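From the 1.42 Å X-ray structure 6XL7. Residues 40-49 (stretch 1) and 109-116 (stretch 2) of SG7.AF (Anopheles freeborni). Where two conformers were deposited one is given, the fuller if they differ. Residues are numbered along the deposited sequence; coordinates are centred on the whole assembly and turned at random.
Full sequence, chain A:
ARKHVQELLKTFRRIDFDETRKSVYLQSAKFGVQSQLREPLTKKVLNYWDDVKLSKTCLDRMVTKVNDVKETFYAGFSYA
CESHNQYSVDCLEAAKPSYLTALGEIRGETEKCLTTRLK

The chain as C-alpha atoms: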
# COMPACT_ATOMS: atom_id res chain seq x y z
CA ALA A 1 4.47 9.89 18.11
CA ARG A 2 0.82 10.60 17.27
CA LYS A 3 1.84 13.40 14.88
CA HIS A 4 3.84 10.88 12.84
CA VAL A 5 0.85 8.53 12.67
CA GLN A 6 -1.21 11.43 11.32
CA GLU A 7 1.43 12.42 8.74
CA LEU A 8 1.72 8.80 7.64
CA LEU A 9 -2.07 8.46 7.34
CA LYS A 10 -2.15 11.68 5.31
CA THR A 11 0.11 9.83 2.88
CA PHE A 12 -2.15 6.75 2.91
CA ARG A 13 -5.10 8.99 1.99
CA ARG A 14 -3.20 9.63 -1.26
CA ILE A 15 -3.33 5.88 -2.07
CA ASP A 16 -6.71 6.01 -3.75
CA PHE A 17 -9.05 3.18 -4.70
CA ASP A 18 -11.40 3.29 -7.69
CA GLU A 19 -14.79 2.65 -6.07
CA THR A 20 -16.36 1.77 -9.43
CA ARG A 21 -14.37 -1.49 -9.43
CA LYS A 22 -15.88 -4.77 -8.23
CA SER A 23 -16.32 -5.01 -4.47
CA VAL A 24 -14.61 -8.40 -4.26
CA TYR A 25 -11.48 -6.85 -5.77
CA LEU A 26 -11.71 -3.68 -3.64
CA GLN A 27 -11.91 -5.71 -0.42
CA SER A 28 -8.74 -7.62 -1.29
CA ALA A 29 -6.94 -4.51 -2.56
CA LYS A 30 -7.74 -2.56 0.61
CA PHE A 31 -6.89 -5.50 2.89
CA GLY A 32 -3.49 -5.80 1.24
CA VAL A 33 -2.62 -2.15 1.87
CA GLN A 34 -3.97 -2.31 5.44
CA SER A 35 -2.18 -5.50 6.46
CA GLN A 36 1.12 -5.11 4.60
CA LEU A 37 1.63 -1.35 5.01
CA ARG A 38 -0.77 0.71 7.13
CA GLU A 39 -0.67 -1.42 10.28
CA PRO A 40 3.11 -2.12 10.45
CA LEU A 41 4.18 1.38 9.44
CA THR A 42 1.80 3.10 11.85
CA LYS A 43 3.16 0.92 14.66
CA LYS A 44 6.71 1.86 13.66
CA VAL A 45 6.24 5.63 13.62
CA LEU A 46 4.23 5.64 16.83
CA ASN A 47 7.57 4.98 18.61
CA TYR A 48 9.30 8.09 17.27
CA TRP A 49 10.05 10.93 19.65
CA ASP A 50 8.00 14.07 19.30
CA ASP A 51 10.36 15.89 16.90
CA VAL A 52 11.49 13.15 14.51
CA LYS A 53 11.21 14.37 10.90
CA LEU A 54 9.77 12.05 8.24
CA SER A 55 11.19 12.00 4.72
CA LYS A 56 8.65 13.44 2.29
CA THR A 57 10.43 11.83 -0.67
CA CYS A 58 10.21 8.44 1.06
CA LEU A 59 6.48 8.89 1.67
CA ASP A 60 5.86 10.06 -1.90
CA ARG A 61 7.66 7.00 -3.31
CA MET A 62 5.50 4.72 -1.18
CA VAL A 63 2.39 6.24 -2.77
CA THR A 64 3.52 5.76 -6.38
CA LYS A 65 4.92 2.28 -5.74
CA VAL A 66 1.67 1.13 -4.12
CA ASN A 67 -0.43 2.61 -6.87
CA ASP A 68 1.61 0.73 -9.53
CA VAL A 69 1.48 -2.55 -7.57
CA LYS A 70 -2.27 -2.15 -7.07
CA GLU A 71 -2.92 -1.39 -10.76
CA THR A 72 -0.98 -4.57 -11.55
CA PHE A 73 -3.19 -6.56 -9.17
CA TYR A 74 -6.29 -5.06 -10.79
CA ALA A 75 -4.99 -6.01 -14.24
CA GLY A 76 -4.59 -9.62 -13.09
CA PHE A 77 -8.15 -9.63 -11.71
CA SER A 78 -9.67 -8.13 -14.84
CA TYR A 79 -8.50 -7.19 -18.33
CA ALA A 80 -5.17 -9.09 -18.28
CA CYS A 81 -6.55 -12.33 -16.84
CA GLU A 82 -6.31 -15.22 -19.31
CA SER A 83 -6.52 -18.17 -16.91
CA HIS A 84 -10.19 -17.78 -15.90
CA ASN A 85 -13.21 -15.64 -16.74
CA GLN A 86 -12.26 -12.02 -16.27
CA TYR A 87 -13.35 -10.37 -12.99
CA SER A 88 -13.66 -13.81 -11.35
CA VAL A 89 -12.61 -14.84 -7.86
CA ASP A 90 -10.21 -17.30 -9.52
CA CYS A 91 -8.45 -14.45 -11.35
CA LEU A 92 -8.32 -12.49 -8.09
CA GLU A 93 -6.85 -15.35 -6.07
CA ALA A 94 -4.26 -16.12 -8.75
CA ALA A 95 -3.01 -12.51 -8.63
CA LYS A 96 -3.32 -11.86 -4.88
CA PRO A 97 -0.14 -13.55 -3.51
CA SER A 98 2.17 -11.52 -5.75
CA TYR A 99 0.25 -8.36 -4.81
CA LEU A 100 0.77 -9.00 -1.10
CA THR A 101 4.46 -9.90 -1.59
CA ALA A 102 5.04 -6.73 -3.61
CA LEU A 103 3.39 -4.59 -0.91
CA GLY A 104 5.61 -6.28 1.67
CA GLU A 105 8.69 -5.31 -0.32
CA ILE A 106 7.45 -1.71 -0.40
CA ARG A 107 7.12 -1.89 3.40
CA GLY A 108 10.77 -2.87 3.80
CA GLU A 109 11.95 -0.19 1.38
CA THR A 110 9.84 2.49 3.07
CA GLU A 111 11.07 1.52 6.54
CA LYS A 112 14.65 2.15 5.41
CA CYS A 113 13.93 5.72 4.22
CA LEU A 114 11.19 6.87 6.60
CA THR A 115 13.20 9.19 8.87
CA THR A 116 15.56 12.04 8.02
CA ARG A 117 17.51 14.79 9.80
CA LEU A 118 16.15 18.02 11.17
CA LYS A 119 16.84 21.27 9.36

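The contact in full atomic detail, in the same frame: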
# COMPACT_ATOMS: atom_id res chain seq x y z
N PRO A 40 1.71 -2.10 9.97
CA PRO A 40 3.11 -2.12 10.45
C PRO A 40 3.78 -0.76 10.44
O PRO A 40 4.54 -0.45 11.36
CB PRO A 40 3.81 -3.13 9.53
CG PRO A 40 2.91 -3.30 8.38
CD PRO A 40 1.51 -3.05 8.86
N LEU A 41 3.49 0.10 9.46
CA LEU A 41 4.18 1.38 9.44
C LEU A 41 3.64 2.34 10.50
O LEU A 41 4.42 3.12 11.07
CB LEU A 41 4.15 2.01 8.04
CG LEU A 41 4.93 1.27 6.96
CD1 LEU A 41 4.71 1.97 5.62
CD2 LEU A 41 6.42 1.20 7.29
N THR A 42 2.34 2.31 10.77
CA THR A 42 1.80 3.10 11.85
C THR A 42 2.44 2.71 13.18
O THR A 42 2.85 3.57 13.96
CB THR A 42 0.28 2.94 11.92
OG1 THR A 42 -0.29 3.47 10.72
CG2 THR A 42 -0.28 3.68 13.11
N LYS A 43 2.53 1.40 13.43
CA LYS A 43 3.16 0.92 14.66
C LYS A 43 4.59 1.41 14.77
O LYS A 43 5.06 1.77 15.86
CB LYS A 43 3.16 -0.60 14.70
CG LYS A 43 1.82 -1.30 14.79
CD LYS A 43 2.09 -2.79 15.00
CE LYS A 43 0.86 -3.63 14.84
NZ LYS A 43 1.13 -5.05 15.21
N LYS A 44 5.31 1.43 13.65
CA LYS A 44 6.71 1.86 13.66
C LYS A 44 6.83 3.32 14.05
O LYS A 44 7.60 3.68 14.95
CB LYS A 44 7.31 1.62 12.28
CG LYS A 44 8.78 1.95 12.12
CD LYS A 44 9.25 1.49 10.74
CE LYS A 44 10.70 1.84 10.45
NZ LYS A 44 11.66 1.03 11.25
N VAL A 45 6.07 4.20 13.39
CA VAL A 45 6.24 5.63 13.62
C VAL A 45 5.66 6.08 14.94
O VAL A 45 6.05 7.14 15.45
CB VAL A 45 5.71 6.49 12.46
CG1 VAL A 45 6.29 6.03 11.13
CG2 VAL A 45 4.17 6.54 12.44
N LEU A 46 4.73 5.31 15.51
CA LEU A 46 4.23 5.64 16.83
C LEU A 46 5.36 5.79 17.84
O LEU A 46 5.29 6.64 18.73
CB LEU A 46 3.24 4.56 17.27
CG LEU A 46 2.37 4.81 18.49
CD1 LEU A 46 1.68 6.16 18.40
CD2 LEU A 46 1.36 3.67 18.57
N ASN A 47 6.44 5.00 17.68
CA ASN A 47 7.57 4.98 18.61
C ASN A 47 8.43 6.23 18.55
O ASN A 47 9.20 6.48 19.48
CB ASN A 47 8.50 3.80 18.31
CG ASN A 47 7.85 2.45 18.53
OD1 ASN A 47 7.72 1.98 19.66
ND2 ASN A 47 7.45 1.80 17.44
N TYR A 48 8.35 7.01 17.48
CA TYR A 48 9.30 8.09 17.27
C TYR A 48 9.10 9.17 18.32
O TYR A 48 7.96 9.46 18.71
CB TYR A 48 9.08 8.68 15.90
CG TYR A 48 9.42 7.77 14.74
CD1 TYR A 48 10.13 6.59 14.94
CD2 TYR A 48 9.05 8.12 13.45
CE1 TYR A 48 10.45 5.76 13.86
CE2 TYR A 48 9.38 7.31 12.38
CZ TYR A 48 10.07 6.14 12.59
OH TYR A 48 10.38 5.36 11.50
N TRP A 49 10.19 9.80 18.75
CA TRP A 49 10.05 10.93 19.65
C TRP A 49 9.37 12.09 18.94
O TRP A 49 9.29 12.15 17.71
CB TRP A 49 11.40 11.43 20.18
CG TRP A 49 11.51 11.42 21.68
CD1 TRP A 49 11.45 12.48 22.54
CD2 TRP A 49 11.69 10.26 22.48
NE1 TRP A 49 11.60 12.04 23.83
CE2 TRP A 49 11.74 10.68 23.82
CE3 TRP A 49 11.81 8.90 22.19
CZ2 TRP A 49 11.91 9.78 24.87
CZ3 TRP A 49 11.98 8.02 23.21
CH2 TRP A 49 12.02 8.45 24.54
N GLU A 109 11.27 -1.33 1.99
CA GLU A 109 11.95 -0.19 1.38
C GLU A 109 11.58 1.11 2.09
O GLU A 109 12.46 1.94 2.38
CB GLU A 109 11.61 -0.11 -0.11
CG GLU A 109 12.08 -1.32 -0.91
CD GLU A 109 11.31 -1.54 -2.20
OE1 GLU A 109 10.52 -0.66 -2.60
OE2 GLU A 109 11.50 -2.61 -2.81
N THR A 110 10.30 1.28 2.39
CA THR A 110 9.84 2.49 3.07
C THR A 110 10.42 2.60 4.47
O THR A 110 10.83 3.69 4.89
CB THR A 110 8.31 2.50 3.10
OG1 THR A 110 7.81 2.43 1.76
CG2 THR A 110 7.76 3.76 3.78
N GLU A 111 10.50 1.49 5.19
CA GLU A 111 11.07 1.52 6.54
C GLU A 111 12.49 2.06 6.52
O GLU A 111 12.90 2.79 7.43
CB GLU A 111 11.05 0.12 7.16
CG GLU A 111 9.67 -0.34 7.56
CD GLU A 111 9.63 -1.79 8.00
OE1 GLU A 111 8.66 -2.17 8.69
OE2 GLU A 111 10.56 -2.55 7.65
N LYS A 112 13.26 1.72 5.48
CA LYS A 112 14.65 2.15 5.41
C LYS A 112 14.78 3.66 5.21
O LYS A 112 15.78 4.25 5.64
CB LYS A 112 15.39 1.41 4.30
CG LYS A 112 15.65 -0.07 4.57
CD LYS A 112 16.38 -0.71 3.40
CE LYS A 112 16.78 -2.15 3.70
NZ LYS A 112 15.59 -3.01 3.97
N CYS A 113 13.81 4.31 4.57
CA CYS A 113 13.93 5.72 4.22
C CYS A 113 13.04 6.64 5.03
O CYS A 113 13.05 7.85 4.78
CB CYS A 113 13.69 5.94 2.71
SG CYS A 113 12.07 5.43 1.96
N LEU A 114 12.29 6.11 6.00
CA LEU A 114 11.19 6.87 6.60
C LEU A 114 11.66 8.12 7.32
O LEU A 114 11.01 9.17 7.22
CB LEU A 114 10.40 5.97 7.55
CG LEU A 114 8.98 5.59 7.15
CD1 LEU A 114 8.33 4.85 8.31
CD2 LEU A 114 8.16 6.80 6.74
N THR A 115 12.76 8.05 8.07
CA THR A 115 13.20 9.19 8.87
C THR A 115 14.36 9.92 8.21
O THR A 115 15.13 9.35 7.42
CB THR A 115 13.58 8.78 10.30
OG1 THR A 115 14.71 7.90 10.26
CG2 THR A 115 12.42 8.08 10.97
N THR A 116 14.49 11.20 8.55
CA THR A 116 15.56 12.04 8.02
C THR A 116 16.04 12.98 9.13
O THR A 116 15.58 12.90 10.27
CB THR A 116 15.08 12.77 6.76
OG1 THR A 116 16.19 13.40 6.13
CG2 THR A 116 14.01 13.80 7.07

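This is a contact made by side-chain packing alone: no hydrogen bond crosses between the stretches, and the two stretches bury 355 Å² between them, both sides summed, with nearly every closest contact made carbon to carbon. The two helices run nearly parallel, at 16° between their N-to-C directions, yet their axes come no nearer than 11.3 Å. At that spacing the backbones stay apart, with Leu41 CA and Glu111 CA 7.5 Å from each other and Val45 CA and Leu114 CA 8.7 Å, so side chains must fill the gap.

The apolar packing centres on Leu114, whose CA-to-CB bond points toward stretch 1. Its CD1 is the common meeting point: Val45 CG1 lies 3.7 Å from Leu114 CD1, and Leu41 CD2 lies 4.2 Å from the same methyl, Leu114 CD1. Leu41 and Val45 are one helical turn apart, which is how one methyl can touch both. The chi1 of Leu114, -112°, falls between the usual wells. Leu41 leaves its helix sideways, but its m, t rotamer brings the end of the side chain nearer to the other stretch. There its two methyls reach different neighbours: Leu41 CD1 sits 4.0 Å from Thr110 CG2, while Leu41 CD2 packs 3.6 Å from Glu111 CG. Thr110 thus offers its methyl to this contact while its OG1 is hydrogen-bonded elsewhere in the structure.

The charged residues contribute their aliphatic parts. Lys44 CD rests 3.7 Å from Glu111 CG, and Lys44 CD is also 4.2 Å from Leu114 CD1. The opposite charges do not pair: Lys44 NZ is 5.1 Å from Glu111 OE1 and 5.2 Å from Glu111 OE2. For a designer, the lesson is that a lysine and a glutamate beside a hydrophobic centre can cover it with methylenes without forming a salt bridge.

Past the helical part of stretch 1, Tyr48 extends the contact with an aromatic ring. Thr115 CG2 approaches Tyr48 CE2 to 3.4 Å, at an oblique angle to the ring, and the hydroxyl end still touches the hydrophobic centre, with Tyr48 OH 3.8 Å from Leu114 CD1. Here too a threonine presents its methyl across the contact.

The hydrogen bonds that support this arrangement are local. Lys44 N to Pro40 O (3.1 Å) and Val45 N to Leu41 O (3.0 Å) hold the helical spacing of the packing residues. Farther on, Tyr48 N bonds to Val45 O at 3.1 Å, and the side chain of Asn47 bonds back through ND2 to Lys44 O, also at 3.1 Å.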